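Local coordinates for protein lactaldehyde dehydrogenase (Methanocaldococcus jannaschii, PDB 3PQA) that oxidises lactaldehyde to lactate with NAD(+) as the preferred electron acceptor, a step in coenzyme F420 biosynthesis, and works as a homotetramer, at residues B[62-65]-B[66-69]; B[143-146]-B[147-150]; B[53-56]-B[57-60]; B[84-88]-B[89-93]. One frame throughout, in Å; residues are numbered along the deposited sequence.

Contact 1. Residues B[62-65]-B[66-69]; sequences LMNI and AKQI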
ATOM      1  N   LEU B  62       6.533 -23.685  -6.166  1.00 11.46           N
ATOM      2  CA  LEU B  62       5.671 -23.538  -4.984  1.00 11.71           C
ATOM      3  C   LEU B  62       4.322 -24.281  -5.160  1.00 11.55           C
ATOM      4  O   LEU B  62       3.871 -24.994  -4.258  1.00 11.17           O
ATOM      5  CB  LEU B  62       5.473 -22.053  -4.639  1.00 12.18           C
ATOM      6  CG  LEU B  62       6.778 -21.394  -4.149  1.00 12.29           C
ATOM      7  CD1 LEU B  62       6.702 -19.866  -4.183  1.00 12.30           C
ATOM      8  CD2 LEU B  62       7.194 -21.887  -2.748  1.00 12.27           C
ATOM      9  N   MET B  63       3.697 -24.120  -6.330  1.00 12.25           N
ATOM     10  CA  MET B  63       2.437 -24.796  -6.614  1.00 12.78           C
ATOM     11  C   MET B  63       2.589 -26.313  -6.629  1.00 12.14           C
ATOM     12  O   MET B  63       1.705 -27.031  -6.144  1.00 12.64           O
ATOM     13  CB  MET B  63       1.813 -24.295  -7.919  1.00 15.43           C
ATOM     14  CG  MET B  63       1.256 -22.868  -7.816  1.00 16.55           C
ATOM     15  SD  MET B  63       0.009 -22.629  -6.522  1.00 15.89           S
ATOM     16  CE  MET B  63      -1.345 -23.603  -7.128  1.00 16.72           C
ATOM     17  N   ASN B  64       3.714 -26.793  -7.147  1.00 12.45           N
ATOM     18  CA  ASN B  64       3.938 -28.232  -7.202  1.00 14.21           C
ATOM     19  C   ASN B  64       4.203 -28.825  -5.829  1.00 14.47           C
ATOM     20  O   ASN B  64       3.778 -29.926  -5.550  1.00 15.05           O
ATOM     21  CB  ASN B  64       5.035 -28.614  -8.194  1.00 16.75           C
ATOM     22  CG  ASN B  64       5.131 -30.128  -8.397  1.00 16.83           C
ATOM     23  OD1 ASN B  64       6.034 -30.758  -7.895  1.00 17.00           O
ATOM     24  ND2 ASN B  64       4.181 -30.696  -9.126  1.00 17.00           N
ATOM     25  N   ILE B  65       4.872 -28.075  -4.964  1.00 13.48           N
ATOM     26  CA  ILE B  65       5.045 -28.509  -3.575  1.00 12.71           C
ATOM     27  C   ILE B  65       3.667 -28.648  -2.930  1.00 12.47           C
ATOM     28  O   ILE B  65       3.367 -29.681  -2.298  1.00 13.45           O
ATOM     29  CB  ILE B  65       5.967 -27.550  -2.785  1.00 13.04           C
ATOM     30  CG1 ILE B  65       7.423 -27.716  -3.259  1.00 12.76           C
ATOM     31  CG2 ILE B  65       5.864 -27.811  -1.285  1.00 12.75           C
ATOM     32  CD1 ILE B  65       8.359 -26.618  -2.825  1.00 13.13           C
ATOM     33  N   ALA B  66       2.820 -27.634  -3.110  1.00 12.81           N
ATOM     34  CA  ALA B  66       1.458 -27.700  -2.588  1.00 12.92           C
ATOM     35  C   ALA B  66       0.706 -28.911  -3.138  1.00 13.36           C
ATOM     36  O   ALA B  66      -0.001 -29.598  -2.399  1.00 13.37           O
ATOM     37  CB  ALA B  66       0.695 -26.422  -2.897  1.00 13.33           C
ATOM     38  N   LYS B  67       0.850 -29.163  -4.441  1.00 14.54           N
ATOM     39  CA  LYS B  67       0.162 -30.286  -5.061  1.00 16.51           C
ATOM     40  C   LYS B  67       0.603 -31.608  -4.435  1.00 14.68           C
ATOM     41  O   LYS B  67      -0.232 -32.446  -4.098  1.00 14.68           O
ATOM     42  CB  LYS B  67       0.382 -30.295  -6.574  1.00 20.67           C
ATOM     43  CG  LYS B  67      -0.378 -31.395  -7.303  1.00 22.21           C
ATOM     44  CD  LYS B  67      -0.270 -31.221  -8.799  1.00 22.14           C
ATOM     45  CE  LYS B  67      -0.841 -32.426  -9.536  1.00 22.52           C
ATOM     46  NZ  LYS B  67       0.157 -33.542  -9.656  1.00 22.86           N
ATOM     47  N   GLN B  68       1.909 -31.790  -4.269  1.00 14.50           N
ATOM     48  CA  GLN B  68       2.425 -33.028  -3.658  1.00 15.13           C
ATOM     49  C   GLN B  68       1.966 -33.253  -2.211  1.00 14.72           C
ATOM     50  O   GLN B  68       1.649 -34.389  -1.826  1.00 14.98           O
ATOM     51  CB  GLN B  68       3.939 -33.067  -3.693  1.00 16.26           C
ATOM     52  CG  GLN B  68       4.554 -33.195  -5.082  1.00 16.77           C
ATOM     53  CD  GLN B  68       6.049 -33.256  -4.973  1.00 16.57           C
ATOM     54  OE1 GLN B  68       6.596 -34.213  -4.427  1.00 16.88           O
ATOM     55  NE2 GLN B  68       6.722 -32.209  -5.431  1.00 16.87           N
ATOM     56  N   ILE B  69       1.950 -32.175  -1.417  1.00 14.05           N
ATOM     57  CA  ILE B  69       1.492 -32.245  -0.023  1.00 14.12           C
ATOM     58  C   ILE B  69       0.032 -32.684  -0.009  1.00 14.75           C
ATOM     59  O   ILE B  69      -0.351 -33.559   0.766  1.00 15.40           O
ATOM     60  CB  ILE B  69       1.645 -30.891   0.720  1.00 13.76           C
ATOM     61  CG1 ILE B  69       3.126 -30.523   0.876  1.00 13.66           C
ATOM     62  CG2 ILE B  69       0.964 -30.935   2.110  1.00 13.64           C
ATOM     63  CD1 ILE B  69       3.389 -29.102   1.430  1.00 13.60           C
TER

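Contact 2. Residues B[143-146]-B[147-150]; sequences PLNL and SAHK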
ATOM      1  N   PRO B 143       5.790 -28.929  12.799  1.00 13.89           N
ATOM      2  CA  PRO B 143       6.987 -29.041  11.964  1.00 13.86           C
ATOM      3  C   PRO B 143       6.715 -28.916  10.468  1.00 13.76           C
ATOM      4  O   PRO B 143       7.620 -28.554   9.710  1.00 14.55           O
ATOM      5  CB  PRO B 143       7.521 -30.440  12.319  1.00 14.52           C
ATOM      6  CG  PRO B 143       6.296 -31.211  12.708  1.00 14.04           C
ATOM      7  CD  PRO B 143       5.418 -30.225  13.413  1.00 14.58           C
ATOM      8  N   LEU B 144       5.499 -29.217  10.030  1.00 13.34           N
ATOM      9  CA  LEU B 144       5.207 -29.110   8.611  1.00 13.64           C
ATOM     10  C   LEU B 144       4.822 -27.671   8.262  1.00 13.45           C
ATOM     11  O   LEU B 144       5.471 -27.042   7.429  1.00 12.42           O
ATOM     12  CB  LEU B 144       4.133 -30.105   8.167  1.00 15.03           C
ATOM     13  CG  LEU B 144       3.688 -30.052   6.699  1.00 15.46           C
ATOM     14  CD1 LEU B 144       4.857 -30.291   5.755  1.00 15.20           C
ATOM     15  CD2 LEU B 144       2.560 -31.053   6.434  1.00 15.13           C
ATOM     16  N   ASN B 145       3.784 -27.142   8.901  1.00 13.69           N
ATOM     17  CA  ASN B 145       3.374 -25.766   8.564  1.00 14.20           C
ATOM     18  C   ASN B 145       4.383 -24.686   8.977  1.00 12.55           C
ATOM     19  O   ASN B 145       4.549 -23.700   8.262  1.00 12.07           O
ATOM     20  CB  ASN B 145       1.951 -25.427   9.049  1.00 15.86           C
ATOM     21  CG  ASN B 145       1.367 -24.185   8.349  1.00 15.95           C
ATOM     22  OD1 ASN B 145       1.561 -23.979   7.140  1.00 15.95           O
ATOM     23  ND2 ASN B 145       0.657 -23.364   9.101  1.00 15.99           N
ATOM     24  N   LEU B 146       5.064 -24.859  10.110  1.00 12.42           N
ATOM     25  CA  LEU B 146       6.045 -23.852  10.504  1.00 13.56           C
ATOM     26  C   LEU B 146       7.313 -23.911   9.642  1.00 13.06           C
ATOM     27  O   LEU B 146       7.991 -22.901   9.491  1.00 13.80           O
ATOM     28  CB  LEU B 146       6.357 -23.880  12.002  1.00 15.98           C
ATOM     29  CG  LEU B 146       5.193 -23.458  12.908  1.00 16.00           C
ATOM     30  CD1 LEU B 146       5.584 -23.529  14.385  1.00 16.35           C
ATOM     31  CD2 LEU B 146       4.676 -22.057  12.569  1.00 16.30           C
ATOM     32  N   SER B 147       7.623 -25.089   9.088  1.00 12.39           N
ATOM     33  CA  SER B 147       8.623 -25.188   8.007  1.00 11.98           C
ATOM     34  C   SER B 147       8.130 -24.477   6.741  1.00 11.55           C
ATOM     35  O   SER B 147       8.893 -23.734   6.109  1.00 11.92           O
ATOM     36  CB  SER B 147       8.991 -26.647   7.713  1.00 12.75           C
ATOM     37  OG  SER B 147       9.702 -27.216   8.815  1.00 13.71           O
ATOM     38  N   ALA B 148       6.852 -24.681   6.394  1.00 10.56           N
ATOM     39  CA  ALA B 148       6.272 -24.057   5.208  1.00  9.81           C
ATOM     40  C   ALA B 148       6.335 -22.523   5.325  1.00  9.05           C
ATOM     41  O   ALA B 148       6.596 -21.822   4.347  1.00  9.28           O
ATOM     42  CB  ALA B 148       4.828 -24.538   4.972  1.00 11.22           C
ATOM     43  N   HIS B 149       6.117 -22.019   6.531  1.00  8.92           N
ATOM     44  CA  HIS B 149       6.148 -20.566   6.773  1.00  9.22           C
ATOM     45  C   HIS B 149       7.530 -19.947   6.635  1.00  9.35           C
ATOM     46  O   HIS B 149       7.642 -18.721   6.589  1.00  9.46           O
ATOM     47  CB  HIS B 149       5.533 -20.223   8.131  1.00 12.03           C
ATOM     48  CG  HIS B 149       4.058 -19.997   8.067  1.00 12.70           C
ATOM     49  ND1 HIS B 149       3.507 -18.910   7.429  1.00 12.52           N
ATOM     50  CD2 HIS B 149       3.022 -20.725   8.544  1.00 12.50           C
ATOM     51  CE1 HIS B 149       2.190 -18.970   7.530  1.00 12.73           C
ATOM     52  NE2 HIS B 149       1.869 -20.058   8.205  1.00 12.79           N
ATOM     53  N   LYS B 150       8.581 -20.776   6.579  1.00 10.02           N
ATOM     54  CA  LYS B 150       9.925 -20.274   6.302  1.00 11.68           C
ATOM     55  C   LYS B 150      10.395 -20.613   4.886  1.00  9.90           C
ATOM     56  O   LYS B 150      10.953 -19.759   4.189  1.00 10.78           O
ATOM     57  CB  LYS B 150      10.935 -20.814   7.316  1.00 16.11           C
ATOM     58  CG  LYS B 150      10.617 -20.451   8.768  1.00 17.46           C
ATOM     59  CD  LYS B 150      11.751 -20.844   9.709  1.00 17.65           C
ATOM     60  CE  LYS B 150      11.298 -20.776  11.187  1.00 17.92           C
ATOM     61  NZ  LYS B 150      10.927 -19.382  11.596  1.00 18.08           N
TER
HETATM   62  O   HOH W   1       7.951 -20.718  11.303  1.00 19.75           O

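Contact 3. Residues B[53-56]-B[57-60]; sequences LPIT and KRYN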
ATOM      1  N   LEU B  53      16.274 -17.121 -10.614  1.00 14.44           N
ATOM      2  CA  LEU B  53      15.160 -17.964 -11.013  1.00 15.09           C
ATOM      3  C   LEU B  53      13.964 -17.080 -11.366  1.00 14.11           C
ATOM      4  O   LEU B  53      13.585 -16.217 -10.572  1.00 14.35           O
ATOM      5  CB  LEU B  53      14.779 -18.907  -9.875  1.00 17.09           C
ATOM      6  CG  LEU B  53      14.328 -20.300 -10.286  1.00 17.17           C
ATOM      7  CD1 LEU B  53      15.496 -21.027 -10.959  1.00 17.36           C
ATOM      8  CD2 LEU B  53      13.853 -21.072  -9.072  1.00 17.30           C
ATOM      9  N   PRO B  54      13.364 -17.295 -12.545  1.00 14.05           N
ATOM     10  CA  PRO B  54      12.223 -16.481 -12.943  1.00 13.96           C
ATOM     11  C   PRO B  54      11.021 -16.639 -12.018  1.00 13.50           C
ATOM     12  O   PRO B  54      10.874 -17.664 -11.332  1.00 13.46           O
ATOM     13  CB  PRO B  54      11.898 -16.996 -14.351  1.00 14.47           C
ATOM     14  CG  PRO B  54      13.171 -17.537 -14.852  1.00 15.48           C
ATOM     15  CD  PRO B  54      13.852 -18.130 -13.659  1.00 14.47           C
ATOM     16  N   ILE B  55      10.167 -15.612 -11.999  1.00 13.83           N
ATOM     17  CA  ILE B  55       8.907 -15.645 -11.257  1.00 15.18           C
ATOM     18  C   ILE B  55       8.102 -16.894 -11.593  1.00 14.12           C
ATOM     19  O   ILE B  55       7.607 -17.575 -10.687  1.00 14.19           O
ATOM     20  CB  ILE B  55       8.050 -14.384 -11.555  1.00 17.28           C
ATOM     21  CG1 ILE B  55       8.720 -13.157 -10.955  1.00 17.66           C
ATOM     22  CG2 ILE B  55       6.590 -14.538 -11.043  1.00 17.72           C
ATOM     23  CD1 ILE B  55       8.133 -11.855 -11.457  1.00 17.73           C
ATOM     24  N   THR B  56       7.979 -17.195 -12.888  1.00 13.73           N
ATOM     25  CA  THR B  56       7.164 -18.329 -13.332  1.00 14.57           C
ATOM     26  C   THR B  56       7.697 -19.649 -12.752  1.00 13.81           C
ATOM     27  O   THR B  56       6.915 -20.501 -12.317  1.00 13.84           O
ATOM     28  CB  THR B  56       7.028 -18.357 -14.880  1.00 16.69           C
ATOM     29  OG1 THR B  56       6.359 -17.160 -15.310  1.00 18.79           O
ATOM     30  CG2 THR B  56       6.220 -19.563 -15.364  1.00 18.74           C
ATOM     31  N   LYS B  57       9.024 -19.784 -12.713  1.00 14.53           N
ATOM     32  CA  LYS B  57       9.662 -20.973 -12.135  1.00 16.81           C
ATOM     33  C   LYS B  57       9.406 -21.108 -10.624  1.00 13.86           C
ATOM     34  O   LYS B  57       8.995 -22.174 -10.153  1.00 13.79           O
ATOM     35  CB  LYS B  57      11.158 -20.993 -12.437  1.00 23.51           C
ATOM     36  CG  LYS B  57      11.781 -22.357 -12.169  1.00 26.22           C
ATOM     37  CD  LYS B  57      12.869 -22.691 -13.173  1.00 25.91           C
ATOM     38  CE  LYS B  57      12.304 -23.162 -14.503  1.00 26.68           C
ATOM     39  NZ  LYS B  57      13.372 -23.880 -15.255  1.00 26.52           N
ATOM     40  N   ARG B  58       9.623 -20.024  -9.877  1.00 12.39           N
ATOM     41  CA  ARG B  58       9.292 -20.004  -8.449  1.00 12.86           C
ATOM     42  C   ARG B  58       7.827 -20.345  -8.191  1.00 11.49           C
ATOM     43  O   ARG B  58       7.518 -21.163  -7.311  1.00 12.22           O
ATOM     44  CB  ARG B  58       9.658 -18.655  -7.819  1.00 18.10           C
ATOM     45  CG  ARG B  58      11.134 -18.502  -7.509  1.00 21.04           C
ATOM     46  CD  ARG B  58      11.449 -17.075  -7.111  1.00 20.57           C
ATOM     47  NE  ARG B  58      11.578 -16.197  -8.274  1.00 22.24           N
ATOM     48  CZ  ARG B  58      11.594 -14.868  -8.222  1.00 22.01           C
ATOM     49  NH1 ARG B  58      11.748 -14.164  -9.343  1.00 22.67           N
ATOM     50  NH2 ARG B  58      11.464 -14.238  -7.057  1.00 22.43           N
ATOM     51  N   TYR B  59       6.932 -19.718  -8.961  1.00 11.35           N
ATOM     52  CA  TYR B  59       5.506 -19.976  -8.854  1.00 12.13           C
ATOM     53  C   TYR B  59       5.238 -21.474  -9.062  1.00 12.10           C
ATOM     54  O   TYR B  59       4.551 -22.113  -8.250  1.00 12.80           O
ATOM     55  CB  TYR B  59       4.741 -19.120  -9.876  1.00 14.71           C
ATOM     56  CG  TYR B  59       3.271 -19.452  -9.978  1.00 16.00           C
ATOM     57  CD1 TYR B  59       2.335 -18.820  -9.167  1.00 15.14           C
ATOM     58  CD2 TYR B  59       2.817 -20.396 -10.902  1.00 15.18           C
ATOM     59  CE1 TYR B  59       0.972 -19.135  -9.260  1.00 16.24           C
ATOM     60  CE2 TYR B  59       1.469 -20.711 -11.008  1.00 16.24           C
ATOM     61  CZ  TYR B  59       0.554 -20.079 -10.186  1.00 15.39           C
ATOM     62  OH  TYR B  59      -0.778 -20.413 -10.287  1.00 16.47           O
ATOM     63  N   ASN B  60       5.784 -22.020 -10.146  1.00 12.35           N
ATOM     64  CA  ASN B  60       5.565 -23.428 -10.471  1.00 13.19           C
ATOM     65  C   ASN B  60       6.053 -24.373  -9.388  1.00 12.25           C
ATOM     66  O   ASN B  60       5.351 -25.333  -9.036  1.00 12.79           O
ATOM     67  CB  ASN B  60       6.210 -23.787 -11.814  1.00 15.50           C
ATOM     68  CG  ASN B  60       5.440 -23.221 -12.993  1.00 15.61           C
ATOM     69  OD1 ASN B  60       4.254 -22.900 -12.872  1.00 15.78           O
ATOM     70  ND2 ASN B  60       6.113 -23.091 -14.143  1.00 15.79           N
TER

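Contact 4. Residues B[84-88]-B[89-93]; sequences AGKPI and KQARV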
ATOM      1  N   ALA B  84       5.215 -36.628  16.122  1.00 13.39           N
ATOM      2  CA  ALA B  84       5.004 -35.458  16.969  1.00 12.57           C
ATOM      3  C   ALA B  84       3.977 -35.705  18.076  1.00 11.95           C
ATOM      4  O   ALA B  84       3.783 -34.857  18.943  1.00 11.99           O
ATOM      5  CB  ALA B  84       4.596 -34.236  16.109  1.00 12.38           C
ATOM      6  N   GLY B  85       3.325 -36.864  18.043  1.00 12.54           N
ATOM      7  CA  GLY B  85       2.269 -37.176  19.015  1.00 13.30           C
ATOM      8  C   GLY B  85       1.002 -36.363  18.834  1.00 13.82           C
ATOM      9  O   GLY B  85       0.229 -36.193  19.772  1.00 14.08           O
ATOM     10  N   LYS B  86       0.784 -35.864  17.618  1.00 14.03           N
ATOM     11  CA  LYS B  86      -0.312 -34.937  17.351  1.00 14.45           C
ATOM     12  C   LYS B  86      -1.578 -35.690  16.993  1.00 14.05           C
ATOM     13  O   LYS B  86      -1.586 -36.453  16.036  1.00 14.19           O
ATOM     14  CB  LYS B  86       0.077 -33.982  16.211  1.00 15.43           C
ATOM     15  CG  LYS B  86      -1.022 -32.968  15.877  1.00 16.26           C
ATOM     16  CD  LYS B  86      -0.505 -31.877  14.933  1.00 15.80           C
ATOM     17  CE  LYS B  86       0.566 -31.056  15.622  1.00 16.37           C
ATOM     18  NZ  LYS B  86       0.712 -29.694  15.039  1.00 16.03           N
ATOM     19  N   PRO B  87      -2.666 -35.492  17.765  1.00 14.55           N
ATOM     20  CA  PRO B  87      -3.922 -36.156  17.408  1.00 15.09           C
ATOM     21  C   PRO B  87      -4.223 -36.027  15.920  1.00 16.01           C
ATOM     22  O   PRO B  87      -4.037 -34.940  15.327  1.00 16.26           O
ATOM     23  CB  PRO B  87      -4.946 -35.418  18.261  1.00 14.66           C
ATOM     24  CG  PRO B  87      -4.162 -35.114  19.504  1.00 14.64           C
ATOM     25  CD  PRO B  87      -2.826 -34.666  18.975  1.00 14.54           C
ATOM     26  N   ILE B  88      -4.639 -37.144  15.324  1.00 16.27           N
ATOM     27  CA  ILE B  88      -4.787 -37.245  13.862  1.00 16.58           C
ATOM     28  C   ILE B  88      -5.685 -36.161  13.252  1.00 16.38           C
ATOM     29  O   ILE B  88      -5.348 -35.600  12.210  1.00 16.60           O
ATOM     30  CB  ILE B  88      -5.187 -38.694  13.400  1.00 17.26           C
ATOM     31  CG1 ILE B  88      -5.131 -38.827  11.872  1.00 17.51           C
ATOM     32  CG2 ILE B  88      -6.561 -39.094  13.940  1.00 17.43           C
ATOM     33  CD1 ILE B  88      -3.723 -38.874  11.285  1.00 17.48           C
ATOM     34  N   LYS B  89      -6.790 -35.829  13.925  1.00 16.77           N
ATOM     35  CA  LYS B  89      -7.652 -34.729  13.457  1.00 17.77           C
ATOM     36  C   LYS B  89      -6.920 -33.375  13.373  1.00 17.11           C
ATOM     37  O   LYS B  89      -7.109 -32.615  12.420  1.00 17.24           O
ATOM     38  CB  LYS B  89      -8.907 -34.624  14.323  1.00 21.15           C
ATOM     39  CG  LYS B  89      -9.898 -35.780  14.110  1.00 22.66           C
ATOM     40  CD  LYS B  89     -11.202 -35.582  14.890  1.00 22.95           C
ATOM     41  CE  LYS B  89     -10.946 -35.531  16.399  1.00 23.13           C
ATOM     42  NZ  LYS B  89     -12.174 -35.838  17.190  1.00 23.75           N
ATOM     43  N   GLN B  90      -6.083 -33.088  14.369  1.00 16.71           N
ATOM     44  CA  GLN B  90      -5.253 -31.878  14.380  1.00 17.17           C
ATOM     45  C   GLN B  90      -4.112 -31.947  13.369  1.00 15.17           C
ATOM     46  O   GLN B  90      -3.718 -30.924  12.788  1.00 14.91           O
ATOM     47  CB  GLN B  90      -4.702 -31.624  15.778  1.00 20.73           C
ATOM     48  CG  GLN B  90      -5.773 -31.288  16.814  1.00 23.20           C
ATOM     49  CD  GLN B  90      -5.201 -31.234  18.207  1.00 21.89           C
ATOM     50  OE1 GLN B  90      -4.144 -30.634  18.437  1.00 23.11           O
ATOM     51  NE2 GLN B  90      -5.893 -31.869  19.155  1.00 23.23           N
ATOM     52  N   ALA B  91      -3.580 -33.150  13.156  1.00 14.12           N
ATOM     53  CA  ALA B  91      -2.546 -33.365  12.148  1.00 14.02           C
ATOM     54  C   ALA B  91      -3.056 -33.009  10.751  1.00 13.80           C
ATOM     55  O   ALA B  91      -2.338 -32.378   9.966  1.00 13.95           O
ATOM     56  CB  ALA B  91      -2.044 -34.792  12.197  1.00 14.16           C
ATOM     57  N   ARG B  92      -4.294 -33.399  10.456  1.00 14.06           N
ATOM     58  CA  ARG B  92      -4.900 -33.130   9.143  1.00 14.78           C
ATOM     59  C   ARG B  92      -5.028 -31.635   8.888  1.00 13.63           C
ATOM     60  O   ARG B  92      -4.722 -31.154   7.787  1.00 14.19           O
ATOM     61  CB  ARG B  92      -6.273 -33.809   8.994  1.00 17.23           C
ATOM     62  CG  ARG B  92      -6.196 -35.322   9.002  1.00 18.17           C
ATOM     63  CD  ARG B  92      -7.526 -36.004   8.705  1.00 18.05           C
ATOM     64  NE  ARG B  92      -7.335 -37.454   8.752  1.00 18.61           N
ATOM     65  CZ  ARG B  92      -7.893 -38.272   9.644  1.00 18.46           C
ATOM     66  NH1 ARG B  92      -8.734 -37.817  10.561  1.00 18.79           N
ATOM     67  NH2 ARG B  92      -7.619 -39.570   9.598  1.00 18.84           N
ATOM     68  N   VAL B  93      -5.483 -30.920   9.917  1.00 13.19           N
ATOM     69  CA  VAL B  93      -5.560 -29.464   9.900  1.00 13.14           C
ATOM     70  C   VAL B  93      -4.193 -28.820   9.624  1.00 12.83           C
ATOM     71  O   VAL B  93      -4.094 -27.961   8.739  1.00 13.42           O
ATOM     72  CB  VAL B  93      -6.273 -28.884  11.160  1.00 14.20           C
ATOM     73  CG1 VAL B  93      -6.201 -27.351  11.173  1.00 15.92           C
ATOM     74  CG2 VAL B  93      -7.764 -29.346  11.198  1.00 15.91           C
TER
HETATM   75  O   HOH W   2      -2.254 -29.172  16.666  1.00 24.60           O

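Contact 1. Residues B[62-65]-B[66-69]
Asn64 and Gln68 stand one turn apart on helix 55-71 of this aldehyde dehydrogenase and are joined by an i to i+4 side-chain hydrogen bond, a worked example of how an alpha-helix can pair two amides along one flank. Gln68 NE2 donates to Asn64 OD1 at 2.9 Å, but the bond is bent, with an N-H...O angle of 134°. The donor sits above the plane of the Asn64 carboxamide and not on a lone pair, and the two amide planes are turned 45° from each other. Asn64 reaches this position because its CG lies anti to the backbone N (chi1 -172°), whereas the Gln68 chain runs extended beyond CG. The same two residues are linked through the backbone, Gln68 N donating to Asn64 O at 2.9 Å.

A second pair, Ile65 and Ile69, lines a different flank. Ile65 CG2 and Ile69 CD1 meet at 3.9 Å, while Ile69 CG1 passes 3.3 Å from Ile65 O, the acceptor of the Ile69 N bond.

Further out, helix 171-186 fixes the glutamine: NE2 has a second acceptor in Ile179 O, and OE1 receives Asn182 ND2, which together would fix the rotation of the amide. Helix 88-111 covers the isoleucines, with Phe102 on Ile65 and with Ser98 and Ile99 on Ile69. Lys67, by contrast, turns to the outside, where its NZ forms a salt bridge with Glu71. Its backbone is anchored a turn back, Lys67 N donating to Met63 O at 2.9 Å.

Contact 2. Residues B[143-146]-B[147-150]
Ser147 OG donates to Pro143 O at 2.6 Å, a short bond lying in the carbonyl plane, in the stretch leading into helix 145-156. The hydroxyl points back along the helix because OG stands beside its own backbone N (chi1 -68°). Regular backbone bonds follow, Ala148 N to Leu144 O and His149 N to Asn145 O, both at 2.9 Å.

Packing between flat groups joins Asn145 to His149. The amide lies near the CD2-NE2 side of the imidazole, with Asn145 ND2 3.6 Å from His149 CD2 and the planes 61° apart. Asp430 ties the two together, accepting from Asn145 ND2 and, weakly, from His149 NE2, while Thr101 engages Asn145 OD1. An alanine at Asn145 is likely to leave Asp430 and Thr101 each short of a partner and the histidine ring without its amide neighbour.

Water bridges Leu146 O (2.8 Å) and, weakly, Lys150 NZ, whose salt bridge is with Glu445. The Lys150 side chain lies about 5 Å from that of Glu241, probably an active-site residue.

The helix is the crossover of a beta-alpha-beta unit between strands 122-138 and 160-165, flanked by helices 88-111 and 171-186.

Contact 3. Residues B[53-56]-B[57-60]
The N-terminal turn of helix 55-71, with Pro54 at the N-cap position, is held by Arg58, whose side chain folds back onto the residues leading into the helix. Leu53 O receives two weak, strongly bent bonds, from Arg58 NE at 3.1 Å and from Arg58 NH1 at 3.0 Å. Pro54 O lies at the guanidinium edge, near its plane, with a long, weak bond from NE; its main donor is Arg58 N at 3.0 Å, almost straight at 174°. A bend at chi3 (-80°) turns the guanidinium back toward these carbonyls, and Arg58 NH2 bonds Ala156 O beyond the turn. Without the guanidinium, as with an alanine here, Leu53 O would probably lose both its side-chain donors and Ala156 O its link to this helix end.

On another side, Leu53 crosses Lys57 at about a right angle, its CG 3.8 Å from Lys57 CG, and Val189 packs on both. The lysine's chain, bent at chi2 and chi3, carries NZ to Tyr187 O. At the subunit interface, Asp120 of a neighbouring subunit accepts from Ile55 N on one carboxylate oxygen and from Thr56 N on the other, tying the first turn to that subunit. Further along, Asn60 lies beside Thr56, pointing the same way, with its ND2 3.7 Å from Thr56 CG2.

Contact 4. Residues B[84-88]-B[89-93]
Pro87 O accepts the amide hydrogen of Ala91 at 2.9 Å and Ile88 O that of Arg92 at 3.0 Å, the opening bonds of helix 88-111, which the chain enters from Gly85, at positive phi, through Lys86 and Pro87. Ile88 meets Arg92 over a face of its guanidinium: Ile88 CG1 stands 3.4 Å above the plane, offset toward the rim, and is 3.5 Å from Arg92 NH2. CG1 gets there by lying opposite the backbone N (chi1 -172°), which leaves CG2 wedged between N and the carbonyl carbon. Two salt bridges steady the guanidinium, NH2 with Glu310 and NE with Glu74, so the apolar contact is made on a group already fixed in rotation.

The segment 84-88 is the loop joining helix 73-84 to helix 88-111, with Pro87 at the N-cap position of the latter and Gly85 the first residue to leave the helical conformation of the former. Pro87 and Gln90 lie side by side, pointing the same way, Pro87 CG 3.7 Å from Gln90 NE2. Lys86 crosses Gln90 at about a right angle, its CG 3.9 Å from Gln90 CB. A water donates to Gln90 OE1 at 3.0 Å and is only weakly held by Lys86 NZ. The stronger partners lie outside: Gln90 OE1 takes Tyr270 N, while Lys86 NZ forms a salt bridge with Glu94, bonds Asn141 O and makes cation-pi contacts with Phe142 and Tyr270.

How the contacts relate
Along the chain the order is contact 3, contact 1, contact 4 and contact 2. Contacts 3 and 1 are successive portions of helix 55-71, their centres about 13 Å apart; contact 4 opens helix 88-111, and contact 2 lies in the N-terminal part of helix 145-156. Helix 88-111 connects them all, since side chains of contacts 1, 2 and 3 pack on it and contact 4 forms its beginning. Contact 2 lies nearest the centre of the chain, about 8 Å from it. Its centre is about 14 Å from that of contact 1 and about 15 Å from that of contact 4, whereas the centres of contacts 3 and 4 are about 32 Å apart. The helical layer thus runs from a subunit interface at contact 3 to the probable active site near contact 2.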